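Local atomic coordinates of beta-N-acetylhexosaminidase (Bacteroides fragilis, PDB entry 4PYS), a protein that probably removes terminal beta-linked N-acetylhexosamine residues from the non-reducing ends of glycans by hydrolysis. Residues G8-G16 / F473-F484. Sequence-based numbering, arbitrary orientation.
Sequences GQIIMPTPG and FYGKVLSKQLWF. With FMT (formic acid), chain K.
Met12, present as selenomethionine, forms the tight half of this contact, reaching from the extended N-terminal segment 8-16 into the side of helix 473-484. Its chain bends at the last torsion (chi3 76°), which brings the methyl CE of Met12 against Phe473 CE1, 3.5 Å away, and Val477 CG2, side by side; Val477 CG2 in turn lies over one face of the Phe473 ring. The selenium SE lies at the edge of the Phe484 ring, close to its plane and 4.1 Å from Phe484 CE2, a Met-aromatic contact made edge-on, and also rests against Lys480 CB. Beside it, Ile10 CD1 presses on Lys476 CB at 3.5 Å, closer than ordinary van der Waals contact.

Two lysines, one helical turn apart, flank this apolar patch. Lys480, bent at chi2, runs alongside Ile10, its CD by Ile10 CG1, and donates from NZ to Ile10 O at 2.8 Å, in the carbonyl plane; the same ammonium also bonds Gln108 O. Lys476, straight beyond CG, reaches far enough for Lys476 NZ to donate a hydrogen bond to Thr14 OG1 (2.9 Å). Glu468 pairs with this ammonium and Glu459 bonds the threonine hydroxyl, making a small charged cluster. A formic acid, probably from the crystallisation liquor, is held here by Ile11 N to O2 at 2.9 Å and only weakly by Lys476 NZ.

Toward solvent the fit is looser: exposed Gln9 lies along the Lys480 chain and beside Ser479, whose OG turns back to its own helix to donate to Gly475 O. Ile11, pointing away from the helix, packs on helix 96-109 and strand 117-126, while Pro13 and Phe473 both touch helix 453-462; the segment before strand 17-21 thus joins the N-terminal domain to the C-terminal helices following the catalytic barrel's last strand, 428-435.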
loop_
_atom_site.group_PDB
_atom_site.type_symbol
_atom_site.label_atom_id
_atom_site.label_comp_id
_atom_site.label_asym_id
_atom_site.label_seq_id
_atom_site.Cartn_x
_atom_site.Cartn_y
_atom_site.Cartn_z
ATOM N N GLY A 8 13.063 -24.378 -2.529
ATOM C CA GLY A 8 14.103 -24.790 -1.606
ATOM C C GLY A 8 13.489 -25.209 -0.290
ATOM O O GLY A 8 13.019 -26.338 -0.135
ATOM N N GLN A 9 13.493 -24.289 0.665
ATOM C CA GLN A 9 12.805 -24.513 1.924
ATOM C C GLN A 9 11.366 -23.999 1.844
ATOM O O GLN A 9 10.434 -24.775 1.642
ATOM C CB GLN A 9 13.567 -23.859 3.085
ATOM C CG GLN A 9 14.067 -22.441 2.801
ATOM C CD GLN A 9 14.375 -21.673 4.061
ATOM O OE1 GLN A 9 14.304 -20.446 4.082
ATOM N NE2 GLN A 9 14.725 -22.390 5.123
ATOM N N ILE A 10 11.180 -22.691 1.989
ATOM C CA ILE A 10 9.838 -22.142 2.123
ATOM C C ILE A 10 9.632 -20.850 1.351
ATOM O O ILE A 10 10.582 -20.130 1.025
ATOM C CB ILE A 10 9.468 -21.870 3.604
ATOM C CG1 ILE A 10 10.168 -20.625 4.112
ATOM C CG2 ILE A 10 9.773 -23.070 4.515
ATOM C CD1 ILE A 10 9.444 -20.005 5.258
ATOM N N ILE A 11 8.369 -20.556 1.079
ATOM C CA ILE A 11 7.989 -19.319 0.411
ATOM C C ILE A 11 7.057 -18.532 1.334
ATOM O O ILE A 11 6.123 -19.112 1.901
ATOM C CB ILE A 11 7.230 -19.610 -0.908
ATOM C CG1 ILE A 11 8.162 -20.240 -1.949
ATOM C CG2 ILE A 11 6.636 -18.329 -1.459
ATOM C CD1 ILE A 11 7.416 -20.994 -3.073
HETATM N N MSE A 12 7.319 -17.233 1.499
HETATM C CA MSE A 12 6.421 -16.352 2.256
HETATM C C MSE A 12 5.916 -15.225 1.374
HETATM O O MSE A 12 6.688 -14.626 0.619
HETATM C CB MSE A 12 7.115 -15.762 3.492
HETATM C CG MSE A 12 7.660 -16.820 4.412
HETATM SE SE MSE A 12 8.272 -16.084 6.101
HETATM C CE MSE A 12 6.531 -15.803 6.919
ATOM N N PRO A 13 4.605 -14.931 1.439
ATOM C CA PRO A 13 3.569 -15.596 2.236
ATOM C C PRO A 13 3.315 -17.022 1.739
ATOM O O PRO A 13 3.649 -17.359 0.599
ATOM C CB PRO A 13 2.328 -14.705 2.035
ATOM C CG PRO A 13 2.603 -13.911 0.781
ATOM C CD PRO A 13 4.097 -13.770 0.679
ATOM N N THR A 14 2.743 -17.844 2.603
ATOM C CA THR A 14 2.598 -19.287 2.349
ATOM C C THR A 14 1.704 -19.540 1.154
ATOM O O THR A 14 0.580 -19.027 1.114
ATOM C CB THR A 14 1.947 -19.959 3.544
ATOM O OG1 THR A 14 2.744 -19.717 4.711
ATOM C CG2 THR A 14 1.830 -21.474 3.314
ATOM N N PRO A 15 2.190 -20.327 0.171
ATOM C CA PRO A 15 1.328 -20.657 -0.975
ATOM C C PRO A 15 0.174 -21.554 -0.560
ATOM O O PRO A 15 0.283 -22.305 0.423
ATOM C CB PRO A 15 2.264 -21.431 -1.915
ATOM C CG PRO A 15 3.674 -20.920 -1.555
ATOM C CD PRO A 15 3.575 -20.796 -0.026
ATOM N N GLY A 16 -0.913 -21.493 -1.321
ATOM C CA GLY A 16 -2.093 -22.281 -1.020
ATOM C C GLY A 16 -1.840 -23.767 -1.096
ATOM O O GLY A 16 -2.341 -24.527 -0.262
ATOM N N PHE A 473 4.252 -20.335 12.084
ATOM C CA PHE A 473 4.474 -19.102 11.348
ATOM C C PHE A 473 5.772 -18.416 11.780
ATOM O O PHE A 473 6.567 -17.995 10.943
ATOM C CB PHE A 473 3.312 -18.152 11.557
ATOM C CG PHE A 473 3.594 -16.782 11.047
ATOM C CD1 PHE A 473 3.587 -16.540 9.683
ATOM C CD2 PHE A 473 3.903 -15.753 11.926
ATOM C CE1 PHE A 473 3.879 -15.265 9.196
ATOM C CE2 PHE A 473 4.187 -14.486 11.448
ATOM C CZ PHE A 473 4.179 -14.255 10.085
ATOM N N TYR A 474 5.988 -18.309 13.085
ATOM C CA TYR A 474 7.198 -17.664 13.598
ATOM C C TYR A 474 8.457 -18.442 13.184
ATOM O O TYR A 474 9.502 -17.851 12.884
ATOM C CB TYR A 474 7.084 -17.535 15.121
ATOM C CG TYR A 474 8.241 -16.827 15.787
ATOM C CD1 TYR A 474 8.759 -15.647 15.263
ATOM C CD2 TYR A 474 8.785 -17.323 16.956
ATOM C CE1 TYR A 474 9.823 -14.990 15.895
ATOM C CE2 TYR A 474 9.837 -16.682 17.589
ATOM C CZ TYR A 474 10.346 -15.516 17.052
ATOM O OH TYR A 474 11.396 -14.884 17.688
ATOM N N GLY A 475 8.365 -19.770 13.154
ATOM C CA GLY A 475 9.480 -20.582 12.694
ATOM C C GLY A 475 9.845 -20.259 11.253
ATOM O O GLY A 475 11.026 -20.228 10.891
ATOM N N LYS A 476 8.832 -20.006 10.428
ATOM C CA LYS A 476 9.057 -19.643 9.032
ATOM C C LYS A 476 9.716 -18.275 8.935
ATOM O O LYS A 476 10.651 -18.094 8.157
ATOM C CB LYS A 476 7.730 -19.606 8.262
ATOM C CG LYS A 476 7.055 -20.979 8.100
ATOM C CD LYS A 476 5.747 -20.783 7.293
ATOM C CE LYS A 476 4.951 -22.061 7.226
ATOM N NZ LYS A 476 3.751 -21.877 6.379
ATOM N N VAL A 477 9.219 -17.319 9.720
ATOM C CA VAL A 477 9.822 -15.982 9.786
ATOM C C VAL A 477 11.312 -16.077 10.102
ATOM O O VAL A 477 12.155 -15.490 9.414
ATOM C CB VAL A 477 9.106 -15.087 10.829
ATOM C CG1 VAL A 477 9.910 -13.827 11.123
ATOM C CG2 VAL A 477 7.720 -14.702 10.306
ATOM N N LEU A 478 11.651 -16.838 11.130
ATOM C CA LEU A 478 13.055 -16.936 11.519
ATOM C C LEU A 478 13.902 -17.638 10.452
ATOM O O LEU A 478 15.066 -17.286 10.248
ATOM C CB LEU A 478 13.175 -17.659 12.862
ATOM C CG LEU A 478 12.495 -16.959 14.036
ATOM C CD1 LEU A 478 12.770 -17.746 15.314
ATOM C CD2 LEU A 478 12.994 -15.512 14.181
ATOM N N SER A 479 13.320 -18.626 9.773
ATOM C CA SER A 479 14.034 -19.391 8.757
ATOM C C SER A 479 14.284 -18.587 7.486
ATOM O O SER A 479 15.235 -18.867 6.747
ATOM C CB SER A 479 13.252 -20.654 8.397
ATOM O OG SER A 479 13.209 -21.511 9.518
ATOM N N LYS A 480 13.426 -17.608 7.231
ATOM C CA LYS A 480 13.538 -16.805 6.024
ATOM C C LYS A 480 14.258 -15.483 6.294
ATOM O O LYS A 480 14.585 -14.752 5.354
ATOM C CB LYS A 480 12.139 -16.537 5.452
ATOM C CG LYS A 480 12.085 -16.442 3.939
ATOM C CD LYS A 480 12.486 -17.762 3.309
ATOM C CE LYS A 480 12.605 -17.631 1.818
ATOM N NZ LYS A 480 13.102 -18.887 1.203
ATOM N N GLN A 481 14.507 -15.181 7.567
ATOM C CA GLN A 481 15.011 -13.862 7.954
ATOM C C GLN A 481 16.264 -13.420 7.202
ATOM O O GLN A 481 16.309 -12.296 6.683
ATOM C CB GLN A 481 15.257 -13.790 9.470
ATOM C CG GLN A 481 15.882 -12.460 9.922
ATOM C CD GLN A 481 16.065 -12.384 11.429
ATOM O OE1 GLN A 481 15.567 -13.234 12.173
ATOM N NE2 GLN A 481 16.776 -11.365 11.887
ATOM N N LEU A 482 17.295 -14.264 7.155
ATOM C CA LEU A 482 18.530 -13.832 6.510
ATOM C C LEU A 482 18.313 -13.583 5.011
ATOM O O LEU A 482 18.897 -12.654 4.445
ATOM C CB LEU A 482 19.670 -14.818 6.766
ATOM C CG LEU A 482 21.095 -14.360 6.461
ATOM C CD1 LEU A 482 21.374 -12.945 6.968
ATOM C CD2 LEU A 482 22.068 -15.345 7.079
ATOM N N TRP A 483 17.466 -14.386 4.369
ATOM C CA TRP A 483 17.150 -14.132 2.957
ATOM C C TRP A 483 16.520 -12.750 2.775
ATOM O O TRP A 483 16.885 -12.014 1.860
ATOM C CB TRP A 483 16.231 -15.209 2.349
ATOM C CG TRP A 483 15.999 -14.947 0.854
ATOM C CD1 TRP A 483 16.829 -15.289 -0.177
ATOM C CD2 TRP A 483 14.889 -14.248 0.257
ATOM N NE1 TRP A 483 16.301 -14.856 -1.378
ATOM C CE2 TRP A 483 15.112 -14.218 -1.137
ATOM C CE3 TRP A 483 13.725 -13.662 0.768
ATOM C CZ2 TRP A 483 14.210 -13.618 -2.028
ATOM C CZ3 TRP A 483 12.832 -13.053 -0.121
ATOM C CH2 TRP A 483 13.085 -13.041 -1.499
ATOM N N PHE A 484 15.589 -12.387 3.654
ATOM C CA PHE A 484 14.974 -11.073 3.560
ATOM C C PHE A 484 16.008 -9.992 3.809
ATOM O O PHE A 484 15.990 -8.943 3.166
ATOM C CB PHE A 484 13.832 -10.923 4.562
ATOM C CG PHE A 484 12.549 -11.595 4.133
ATOM C CD1 PHE A 484 11.925 -11.231 2.947
ATOM C CD2 PHE A 484 11.956 -12.568 4.925
ATOM C CE1 PHE A 484 10.730 -11.834 2.544
ATOM C CE2 PHE A 484 10.760 -13.176 4.532
ATOM C CZ PHE A 484 10.154 -12.816 3.342
HETATM C C FMT K . 6.118 -22.301 2.788
HETATM O O1 FMT K . 5.340 -22.902 3.542
HETATM O O2 FMT K . 6.558 -22.748 1.721
#